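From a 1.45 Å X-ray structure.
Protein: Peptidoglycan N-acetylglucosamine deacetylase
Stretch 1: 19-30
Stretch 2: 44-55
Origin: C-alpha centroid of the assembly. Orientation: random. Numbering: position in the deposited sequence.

Stretch 1, residues 19-30: LLNTLKQHDAKA
Stretch 2, residues 44-55: DLVKRENAEGHY

Two neighbouring helices often share a pattern: apolar and ionic contacts along their bodies, then hydrogen bonds from backbone groups where the chains leave them. This deacetylase offers a compact example. Helix 19-25 and helix 44-51 run nearly parallel, their axes 12° apart and 11.1 Å at closest approach. Leu-20 lies level with Glu-49 (CA to CA 7.2 Å), Lys-24 with Glu-52 (CA to CA 7.9 Å) and, beyond the helices, Ala-30 with His-54 (CA to CA 5.1 Å).

Apolar packing centres on Leu-20 (chi1 m, chi2 t), whose CA-to-CB bond points toward the second stretch. Its CD1 lies 3.9 Å from Glu-49 CG, its CD2 3.4 Å from His-54 CD2, and its CB covers one face of the Arg-48 guanidinium, 3.4 Å from NH2.

Charge is organised around Arg-48 (chi1 t, chi2 t). Four residues on, just past the end of the helix, lies Glu-52 (phi/psi -98/19; m, t); Arg-48 NE donates to Glu-52 OE2 at 2.6 Å, within a salt bridge. At the guanidinium edge, Arg-48 NH2 donates a very short 2.4 Å hydrogen bond to Asn-21 OD1 (chi1 m). Lys-24 (t, t, m, t) reaches the same carboxylate, its NZ forming a salt bridge to Glu-52 OE2 at 3.3 Å, whose hydrogen bond is weak; the carboxylate thus serves two cations.

Past the helices, backbone groups of Ala-30 bond to the His-54 side chain and the Tyr-55 backbone. Residues 28-30 are extended, and Ala-30 N donates to His-54 ND1 (2.9 Å), so ND1 acts as acceptor; Tyr-55 N donates to Ala-30 O (3.0 Å). His-54 (chi1 -50°, chi2 -70°) presents its ring edge to this extended segment. Gly-53, at phi/psi 95/4, makes the turn; an ideal CB there would sit 2.4 Å from Lys-29 CE and jam against the preceding carbonyl O.

One water completes the interface, donating to Leu-20 O (2.8 Å) and Glu-52 OE1 (2.6 Å) while its oxygen lies 2.8 Å from His-54 NE2.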

# COMPACT_ATOMS: atom_id res chain seq x y z
N LEU A 19 -9.99 -3.10 9.79
CA LEU A 19 -9.46 -3.75 8.60
C LEU A 19 -8.62 -4.97 8.96
O LEU A 19 -8.77 -6.03 8.36
CB LEU A 19 -8.62 -2.76 7.79
CG LEU A 19 -7.89 -3.34 6.59
CD1 LEU A 19 -8.86 -4.00 5.59
CD2 LEU A 19 -7.09 -2.25 5.90
N LEU A 20 -7.75 -4.83 9.95
CA LEU A 20 -6.91 -5.94 10.38
C LEU A 20 -7.73 -7.12 10.85
O LEU A 20 -7.39 -8.27 10.58
CB LEU A 20 -5.95 -5.48 11.48
CG LEU A 20 -4.83 -4.59 10.96
CD1 LEU A 20 -4.08 -3.97 12.11
CD2 LEU A 20 -3.88 -5.40 10.08
N ASN A 21 -8.83 -6.84 11.55
CA ASN A 21 -9.71 -7.90 12.02
C ASN A 21 -10.38 -8.60 10.85
O ASN A 21 -10.51 -9.82 10.82
CB ASN A 21 -10.74 -7.35 13.00
CG ASN A 21 -10.10 -6.86 14.29
OD1 ASN A 21 -9.02 -7.30 14.67
ND2 ASN A 21 -10.77 -5.93 14.97
N THR A 22 -10.78 -7.82 9.85
CA THR A 22 -11.41 -8.37 8.66
C THR A 22 -10.44 -9.27 7.89
O THR A 22 -10.80 -10.37 7.47
CB THR A 22 -11.94 -7.24 7.74
OG1 THR A 22 -12.97 -6.52 8.44
CG2 THR A 22 -12.50 -7.80 6.44
N LEU A 23 -9.20 -8.81 7.73
CA LEU A 23 -8.18 -9.59 7.04
C LEU A 23 -7.92 -10.91 7.77
O LEU A 23 -7.83 -11.98 7.15
CB LEU A 23 -6.89 -8.78 6.91
CG LEU A 23 -7.01 -7.58 5.96
CD1 LEU A 23 -5.80 -6.66 6.07
CD2 LEU A 23 -7.20 -8.07 4.52
N LYS A 24 -7.83 -10.85 9.10
CA LYS A 24 -7.58 -12.04 9.91
C LYS A 24 -8.72 -13.05 9.81
O LYS A 24 -8.48 -14.25 9.73
CB LYS A 24 -7.36 -11.65 11.38
CG LYS A 24 -7.01 -12.83 12.27
CD LYS A 24 -6.87 -12.41 13.72
CE LYS A 24 -5.69 -11.46 13.92
NZ LYS A 24 -5.46 -11.17 15.36
N GLN A 25 -9.95 -12.55 9.81
CA GLN A 25 -11.14 -13.41 9.72
C GLN A 25 -11.24 -14.14 8.38
O GLN A 25 -11.92 -15.16 8.27
CB GLN A 25 -12.40 -12.57 9.95
CG GLN A 25 -12.61 -12.18 11.41
CD GLN A 25 -13.55 -11.01 11.60
OE1 GLN A 25 -14.19 -10.56 10.64
NE2 GLN A 25 -13.65 -10.51 12.82
N HIS A 26 -10.53 -13.63 7.36
CA HIS A 26 -10.48 -14.29 6.06
C HIS A 26 -9.09 -14.86 5.76
O HIS A 26 -8.82 -15.27 4.63
CB HIS A 26 -10.88 -13.33 4.94
CG HIS A 26 -12.29 -12.85 5.01
ND1 HIS A 26 -12.69 -11.80 5.80
CD2 HIS A 26 -13.41 -13.28 4.36
CE1 HIS A 26 -13.98 -11.60 5.66
NE2 HIS A 26 -14.45 -12.48 4.79
N ASP A 27 -8.23 -14.89 6.78
CA ASP A 27 -6.85 -15.36 6.66
C ASP A 27 -6.16 -14.78 5.44
O ASP A 27 -5.48 -15.48 4.69
CB ASP A 27 -6.81 -16.89 6.61
CG ASP A 27 -7.27 -17.52 7.92
OD1 ASP A 27 -6.65 -17.24 8.96
OD2 ASP A 27 -8.24 -18.30 7.90
N ALA A 28 -6.34 -13.48 5.24
CA ALA A 28 -5.71 -12.77 4.14
C ALA A 28 -4.56 -11.94 4.67
O ALA A 28 -4.65 -11.40 5.77
CB ALA A 28 -6.72 -11.88 3.43
N LYS A 29 -3.48 -11.85 3.90
CA LYS A 29 -2.33 -11.02 4.26
C LYS A 29 -2.26 -9.88 3.26
O LYS A 29 -2.57 -10.06 2.08
CB LYS A 29 -1.04 -11.84 4.27
CG LYS A 29 -1.02 -13.02 5.24
CD LYS A 29 -1.28 -12.57 6.67
CE LYS A 29 -0.86 -13.66 7.67
NZ LYS A 29 -1.74 -14.86 7.58
N ALA A 30 -1.85 -8.71 3.72
CA ALA A 30 -1.88 -7.52 2.88
C ALA A 30 -0.63 -6.68 3.11
O ALA A 30 0.26 -7.08 3.86
CB ALA A 30 -3.13 -6.71 3.17
N ASP A 44 0.96 1.42 17.96
CA ASP A 44 0.42 0.10 18.26
C ASP A 44 -0.17 -0.54 17.01
O ASP A 44 -0.16 -1.75 16.87
CB ASP A 44 -0.63 0.18 19.37
CG ASP A 44 -0.02 0.36 20.75
OD1 ASP A 44 1.22 0.23 20.88
OD2 ASP A 44 -0.77 0.63 21.71
N LEU A 45 -0.70 0.28 16.10
CA LEU A 45 -1.28 -0.28 14.88
C LEU A 45 -0.18 -0.73 13.93
O LEU A 45 -0.33 -1.72 13.20
CB LEU A 45 -2.20 0.73 14.19
CG LEU A 45 -3.52 0.95 14.93
CD1 LEU A 45 -4.32 2.07 14.28
CD2 LEU A 45 -4.32 -0.35 14.96
N VAL A 46 0.92 0.01 13.91
CA VAL A 46 2.08 -0.40 13.13
C VAL A 46 2.56 -1.76 13.61
O VAL A 46 2.84 -2.66 12.81
CB VAL A 46 3.23 0.63 13.22
CG1 VAL A 46 4.43 0.14 12.42
CG2 VAL A 46 2.77 2.01 12.75
N LYS A 47 2.65 -1.91 14.93
CA LYS A 47 3.10 -3.17 15.52
C LYS A 47 2.16 -4.30 15.13
O LYS A 47 2.59 -5.39 14.74
CB LYS A 47 3.17 -3.05 17.04
CG LYS A 47 3.78 -4.26 17.70
CD LYS A 47 4.00 -4.02 19.19
CE LYS A 47 5.02 -2.91 19.41
NZ LYS A 47 6.05 -3.30 20.43
N ARG A 48 0.87 -4.03 15.22
CA ARG A 48 -0.11 -5.05 14.93
C ARG A 48 -0.09 -5.47 13.45
O ARG A 48 -0.19 -6.66 13.12
CB ARG A 48 -1.48 -4.56 15.36
CG ARG A 48 -2.43 -5.67 15.58
CD ARG A 48 -3.83 -5.20 15.86
NE ARG A 48 -4.68 -6.21 15.27
CZ ARG A 48 -5.98 -6.07 15.03
NH1 ARG A 48 -6.61 -4.97 15.39
NH2 ARG A 48 -6.62 -7.07 14.45
N GLU A 49 0.04 -4.50 12.54
CA GLU A 49 0.14 -4.81 11.11
C GLU A 49 1.26 -5.81 10.86
O GLU A 49 1.06 -6.84 10.21
CB GLU A 49 0.37 -3.53 10.30
CG GLU A 49 -0.90 -2.69 10.16
CD GLU A 49 -0.68 -1.33 9.53
OE1 GLU A 49 0.45 -1.04 9.06
OE2 GLU A 49 -1.65 -0.54 9.50
N ASN A 50 2.44 -5.49 11.38
CA ASN A 50 3.61 -6.33 11.17
C ASN A 50 3.49 -7.69 11.88
O ASN A 50 3.89 -8.71 11.32
CB ASN A 50 4.86 -5.58 11.64
CG ASN A 50 6.09 -6.42 11.55
OD1 ASN A 50 6.64 -6.85 12.57
ND2 ASN A 50 6.54 -6.68 10.33
N ALA A 51 2.94 -7.69 13.09
CA ALA A 51 2.81 -8.91 13.87
C ALA A 51 1.83 -9.91 13.27
O ALA A 51 1.96 -11.12 13.49
CB ALA A 51 2.38 -8.58 15.30
N GLU A 52 0.86 -9.40 12.52
CA GLU A 52 -0.19 -10.26 11.99
C GLU A 52 0.07 -10.67 10.55
O GLU A 52 -0.83 -11.12 9.85
CB GLU A 52 -1.55 -9.57 12.15
CG GLU A 52 -1.84 -9.36 13.65
CD GLU A 52 -3.20 -8.77 13.96
OE1 GLU A 52 -4.00 -8.54 13.04
OE2 GLU A 52 -3.48 -8.56 15.16
N GLY A 53 1.33 -10.54 10.13
CA GLY A 53 1.78 -11.13 8.88
C GLY A 53 1.74 -10.21 7.68
O GLY A 53 2.02 -10.63 6.56
N HIS A 54 1.39 -8.95 7.90
CA HIS A 54 1.31 -8.02 6.79
C HIS A 54 2.63 -7.33 6.57
O HIS A 54 3.44 -7.22 7.49
CB HIS A 54 0.20 -6.99 7.04
CG HIS A 54 -1.09 -7.62 7.44
ND1 HIS A 54 -1.85 -8.37 6.57
CD2 HIS A 54 -1.72 -7.66 8.64
CE1 HIS A 54 -2.92 -8.82 7.22
NE2 HIS A 54 -2.86 -8.41 8.47
N TYR A 55 2.84 -6.86 5.36
CA TYR A 55 4.04 -6.09 5.09
C TYR A 55 3.81 -4.61 5.41
O TYR A 55 2.83 -4.04 4.99
CB TYR A 55 4.47 -6.23 3.63
CG TYR A 55 5.80 -5.56 3.39
CD1 TYR A 55 5.86 -4.23 2.99
CD2 TYR A 55 6.98 -6.24 3.59
CE1 TYR A 55 7.08 -3.60 2.79
CE2 TYR A 55 8.22 -5.62 3.39
CZ TYR A 55 8.25 -4.31 2.98
OH TYR A 55 9.47 -3.69 2.77
O HOH W 1 -4.67 -9.06 10.57